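Local coordinates for protein prolyl endopeptidase (Myxococcus xanthus, PDB 2BKL) that probably hydrolyses oligopeptides on the carboxyl side of proline, and less readily alanine, as a serine protease of the S9A family, at residues N113-S116 with S122-T125; F137-N142 with V148-D153. All blocks are in the same frame, centred on the assembly; numbering follows the deposited sequence.

Contact 1 of 2, residues N113-S116 with S122-T125; sequences NGWS and SLGT
Ser122 OG is gripped by hydrogen bonds with Asp655, of the catalytic domain, and with Lys93, of the propeller, while the carbonyl oxygen of the same residue is what Trp115 meets. The CB of Ser122 points away from the loop, and a small, buried serine thus forms part of a polar link between the two domains. Its carbonyl oxygen comes close to the plane of the indole at its edge, with Trp115 CZ3 3.5 Å from Ser122 O. This is a contact and not a conventional hydrogen bond, although the slightly positive C-H rim of the ring probably makes it mildly favourable. The six-membered ring continues along the strand to Leu123, where Trp115 CH2 lies 4.0 Å from Leu123 CB. Leu123 CD1 is likewise 4.0 Å from Trp115 CH2, so one aromatic carbon touches both the root and a branch of the leucine, and the two side chains cross obliquely. With CG of Trp115 anti to its carbonyl carbon (chi1 -67°), the indole reaches from the loop to the strand backbone. Tryptophan suits this place because its long, flat side chain spans the gap between loop and strand, whose nearest CA atoms, those of Trp115 and Ser122, are 7.8 Å apart. Residues 113-116 belong to the connection from strand 107-110, at the edge of one propeller blade, to strand 121-128, which begins the next. There the indole also packs on Leu110, while Trp159 meets it edge-to-face.

Contact 2 of 2, residues F137-N142 with V148-D153; sequences FAQKPN and VLHVID
His150 N donates to Phe137 O at 2.8 Å, nearly straight at 167°, and Phe137 N returns a bond of 2.9 Å to His150 O. A second reciprocal couple joins Gln139 and Val148, with Gln139 N to Val148 O at 2.9 Å, making two hydrogen-bonded pairs of an antiparallel hairpin around the non-hydrogen-bonded pair Ala138-Leu149. Beyond the backbone, a water donates to Gln139 OE1 at 2.9 Å and lies 2.8 Å from His150 NE2, in the plane of the imidazole. It bridges two polar groups whose own geometry is too poor for a direct bond, the amide standing at 90° to the ring. Phe137 brings its ring under the CB of His150, placed there by CG lying between the backbone N and the carbonyl carbon (chi1 67°). His150 CB sits over one face of the phenyl, 3.4 Å from Phe137 CZ, in a CH-pi contact, while the two rings are slid apart and barely overlap. Phe137 CE1 also touches Ile152 CG2 at 4.0 Å. Without the ring, as with an alanine at this position, His150 CB would probably lose its CH-pi partner and a gap would open beside Ile152. On the other face of the sheet Ala138 CB meets Leu149 CD2 (4.1 Å), the small methyl letting the leucine branch come in against the strand. Strand 134-141 lies between 121-128 and 148-153; Phe137 and Ile152 both reach Leu110 of strand 107-110 in the preceding blade.

How the contacts relate
Both contacts reach the same sheet, within one propeller blade, their centres about 8 Å apart. Contact 2 is its buried hairpin, in which backbone hydrogen bonds set the register and an aromatic ring packs below. Contact 1 is smaller and only partly buried: a loop lays one tryptophan against strand 121-128 without a conventional hydrogen bond between the two segments. Strands 121-128 and 134-141 are neighbours, joined by probable hydrogen bonds from Lys140 N to Ser122 O and from Gly124 N to Ala138 O, each 2.9 Å. Trp115 CE3 lies 3.3 Å from Gln139 NE2, so the loop of contact 1 covers part of contact 2.

Contact 1 of 2, residues N113-S116 with S122-T125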
loop_
_atom_site.group_PDB
_atom_site.type_symbol
_atom_site.label_atom_id
_atom_site.label_comp_id
_atom_site.label_asym_id
_atom_site.label_seq_id
_atom_site.Cartn_x
_atom_site.Cartn_y
_atom_site.Cartn_z
ATOM N N ASN A 113 -17.299 9.531 11.277
ATOM C CA ASN A 113 -18.531 9.927 10.600
ATOM C C ASN A 113 -19.087 11.241 11.142
ATOM O O ASN A 113 -19.826 11.929 10.431
ATOM C CB ASN A 113 -19.601 8.842 10.699
ATOM C CG ASN A 113 -19.141 7.506 10.115
ATOM O OD1 ASN A 113 -19.065 7.357 8.901
ATOM N ND2 ASN A 113 -18.778 6.553 10.975
ATOM N N GLY A 114 -18.718 11.586 12.367
ATOM C CA GLY A 114 -19.176 12.834 12.971
ATOM C C GLY A 114 -18.212 13.998 12.872
ATOM O O GLY A 114 -18.519 15.072 13.415
ATOM N N TRP A 115 -17.107 13.834 12.144
ATOM C CA TRP A 115 -16.059 14.852 12.040
ATOM C C TRP A 115 -16.281 15.897 10.964
ATOM O O TRP A 115 -15.526 16.866 10.874
ATOM C CB TRP A 115 -14.698 14.193 11.837
ATOM C CG TRP A 115 -14.231 13.410 12.993
ATOM C CD1 TRP A 115 -14.868 13.220 14.186
ATOM C CD2 TRP A 115 -13.017 12.657 13.067
ATOM N NE1 TRP A 115 -14.109 12.417 14.998
ATOM C CE2 TRP A 115 -12.968 12.063 14.328
ATOM C CE3 TRP A 115 -11.950 12.425 12.178
ATOM C CZ2 TRP A 115 -11.904 11.267 14.732
ATOM C CZ3 TRP A 115 -10.921 11.632 12.578
ATOM C CH2 TRP A 115 -10.886 11.084 13.856
ATOM N N SER A 116 -17.310 15.697 10.162
ATOM C CA SER A 116 -17.698 16.633 9.101
ATOM C C SER A 116 -19.098 16.233 8.656
ATOM O O SER A 116 -19.572 15.150 8.985
ATOM C CB SER A 116 -16.712 16.573 7.920
ATOM O OG SER A 116 -16.820 15.344 7.206
ATOM N N SER A 122 -10.980 12.033 7.739
ATOM C CA SER A 122 -10.779 10.631 8.067
ATOM C C SER A 122 -9.837 10.426 9.255
ATOM O O SER A 122 -9.030 11.261 9.597
ATOM C CB SER A 122 -10.200 9.901 6.867
ATOM O OG SER A 122 -11.173 9.824 5.846
ATOM N N LEU A 123 -9.951 9.249 9.845
ATOM C CA LEU A 123 -9.045 8.795 10.872
ATOM C C LEU A 123 -7.846 8.131 10.220
ATOM O O LEU A 123 -8.001 7.252 9.357
ATOM C CB LEU A 123 -9.764 7.814 11.797
ATOM C CG LEU A 123 -8.917 7.045 12.805
ATOM C CD1 LEU A 123 -8.267 8.003 13.817
ATOM C CD2 LEU A 123 -9.763 6.017 13.503
ATOM N N GLY A 124 -6.649 8.534 10.610
ATOM C CA GLY A 124 -5.423 7.895 10.187
ATOM C C GLY A 124 -4.880 6.950 11.250
ATOM O O GLY A 124 -5.613 6.159 11.856
ATOM N N THR A 125 -3.579 6.999 11.477
ATOM C CA THR A 125 -2.949 6.206 12.514
ATOM C C THR A 125 -3.504 6.524 13.914
ATOM O O THR A 125 -3.882 7.670 14.193
ATOM C CB THR A 125 -1.430 6.474 12.506
ATOM O OG1 THR A 125 -0.751 5.437 13.227
ATOM C CG2 THR A 125 -1.083 7.754 13.254
#

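Contact 2 of 2, residues F137-N142 with V148-D153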
loop_
_atom_site.group_PDB
_atom_site.type_symbol
_atom_site.label_atom_id
_atom_site.label_comp_id
_atom_site.label_asym_id
_atom_site.label_seq_id
_atom_site.Cartn_x
_atom_site.Cartn_y
_atom_site.Cartn_z
ATOM N N PHE A 137 -3.841 10.206 17.782
ATOM C CA PHE A 137 -4.423 9.816 16.513
ATOM C C PHE A 137 -4.305 10.921 15.492
ATOM O O PHE A 137 -4.198 12.094 15.846
ATOM C CB PHE A 137 -5.877 9.392 16.669
ATOM C CG PHE A 137 -6.795 10.499 17.047
ATOM C CD1 PHE A 137 -6.956 10.833 18.375
ATOM C CD2 PHE A 137 -7.522 11.194 16.100
ATOM C CE1 PHE A 137 -7.786 11.850 18.761
ATOM C CE2 PHE A 137 -8.371 12.197 16.487
ATOM C CZ PHE A 137 -8.486 12.532 17.835
ATOM N N ALA A 138 -4.340 10.555 14.219
ATOM C CA ALA A 138 -4.266 11.511 13.116
ATOM C C ALA A 138 -5.645 11.784 12.550
ATOM O O ALA A 138 -6.459 10.863 12.349
ATOM C CB ALA A 138 -3.389 10.987 12.041
ATOM N N GLN A 139 -5.928 13.053 12.282
ATOM C CA GLN A 139 -7.061 13.450 11.433
ATOM C C GLN A 139 -6.525 13.846 10.070
ATOM O O GLN A 139 -5.572 14.620 9.991
ATOM C CB GLN A 139 -7.799 14.650 12.001
ATOM C CG GLN A 139 -8.647 14.445 13.200
ATOM C CD GLN A 139 -9.605 15.615 13.360
ATOM O OE1 GLN A 139 -9.164 16.751 13.528
ATOM N NE2 GLN A 139 -10.897 15.352 13.250
ATOM N N LYS A 140 -7.147 13.346 9.001
ATOM C CA LYS A 140 -6.645 13.501 7.626
ATOM C C LYS A 140 -7.769 13.991 6.718
ATOM O O LYS A 140 -8.662 13.208 6.384
ATOM C CB LYS A 140 -6.137 12.160 7.105
ATOM C CG LYS A 140 -5.011 11.565 7.954
ATOM C CD LYS A 140 -4.207 10.464 7.298
ATOM C CE LYS A 140 -5.052 9.436 6.637
ATOM N NZ LYS A 140 -4.209 8.594 5.742
ATOM N N PRO A 141 -7.764 15.268 6.337
ATOM C CA PRO A 141 -8.722 15.769 5.356
ATOM C C PRO A 141 -8.658 14.959 4.079
ATOM O O PRO A 141 -7.548 14.671 3.604
ATOM C CB PRO A 141 -8.276 17.218 5.148
ATOM C CG PRO A 141 -7.704 17.591 6.471
ATOM C CD PRO A 141 -6.937 16.348 6.901
ATOM N N ASN A 142 -9.835 14.581 3.583
ATOM C CA ASN A 142 -10.000 13.868 2.329
ATOM C C ASN A 142 -9.300 12.513 2.322
ATOM O O ASN A 142 -9.085 11.947 1.264
ATOM C CB ASN A 142 -9.522 14.755 1.175
ATOM C CG ASN A 142 -10.301 16.042 1.098
ATOM O OD1 ASN A 142 -11.533 16.031 0.983
ATOM N ND2 ASN A 142 -9.600 17.169 1.223
ATOM N N VAL A 148 -2.903 15.829 11.002
ATOM C CA VAL A 148 -2.701 16.542 12.248
ATOM C C VAL A 148 -2.923 15.575 13.388
ATOM O O VAL A 148 -3.943 14.890 13.443
ATOM C CB VAL A 148 -3.681 17.750 12.330
ATOM C CG1 VAL A 148 -3.586 18.485 13.672
ATOM C CG2 VAL A 148 -3.459 18.687 11.145
ATOM N N LEU A 149 -1.973 15.534 14.326
ATOM C CA LEU A 149 -2.120 14.682 15.506
ATOM C C LEU A 149 -2.942 15.345 16.593
ATOM O O LEU A 149 -2.787 16.549 16.860
ATOM C CB LEU A 149 -0.745 14.326 16.069
ATOM C CG LEU A 149 0.235 13.636 15.105
ATOM C CD1 LEU A 149 1.559 13.402 15.774
ATOM C CD2 LEU A 149 -0.405 12.319 14.577
ATOM N N HIS A 150 -3.806 14.555 17.207
ATOM C CA HIS A 150 -4.629 14.918 18.345
ATOM C C HIS A 150 -4.496 13.870 19.422
ATOM O O HIS A 150 -3.991 12.748 19.188
ATOM C CB HIS A 150 -6.095 14.995 17.904
ATOM C CG HIS A 150 -6.382 16.150 17.006
ATOM N ND1 HIS A 150 -6.803 17.372 17.485
ATOM C CD2 HIS A 150 -6.302 16.274 15.660
ATOM C CE1 HIS A 150 -6.986 18.196 16.465
ATOM N NE2 HIS A 150 -6.662 17.571 15.351
ATOM N N VAL A 151 -4.955 14.193 20.620
ATOM C CA VAL A 151 -5.011 13.236 21.703
ATOM C C VAL A 151 -6.369 13.301 22.348
ATOM O O VAL A 151 -6.878 14.402 22.620
ATOM C CB VAL A 151 -3.907 13.512 22.779
ATOM C CG1 VAL A 151 -4.002 12.506 23.933
ATOM C CG2 VAL A 151 -2.531 13.529 22.185
ATOM N N ILE A 152 -6.956 12.138 22.626
ATOM C CA ILE A 152 -8.220 12.035 23.320
ATOM C C ILE A 152 -8.015 11.337 24.648
ATOM O O ILE A 152 -7.258 10.355 24.739
ATOM C CB ILE A 152 -9.303 11.311 22.466
ATOM C CG1 ILE A 152 -10.644 11.308 23.187
ATOM C CG2 ILE A 152 -8.856 9.906 22.043
ATOM C CD1 ILE A 152 -11.843 10.893 22.323
ATOM N N ASP A 153 -8.700 11.830 25.668
ATOM C CA ASP A 153 -8.760 11.184 26.967
ATOM C C ASP A 153 -9.855 10.118 26.929
ATOM O O ASP A 153 -11.003 10.424 26.659
ATOM C CB ASP A 153 -9.061 12.233 28.033
ATOM C CG ASP A 153 -9.150 11.647 29.408
ATOM O OD1 ASP A 153 -8.081 11.348 29.992
ATOM O OD2 ASP A 153 -10.263 11.410 29.951
HETATM O O HOH W 1 -7.070 18.570 12.735
#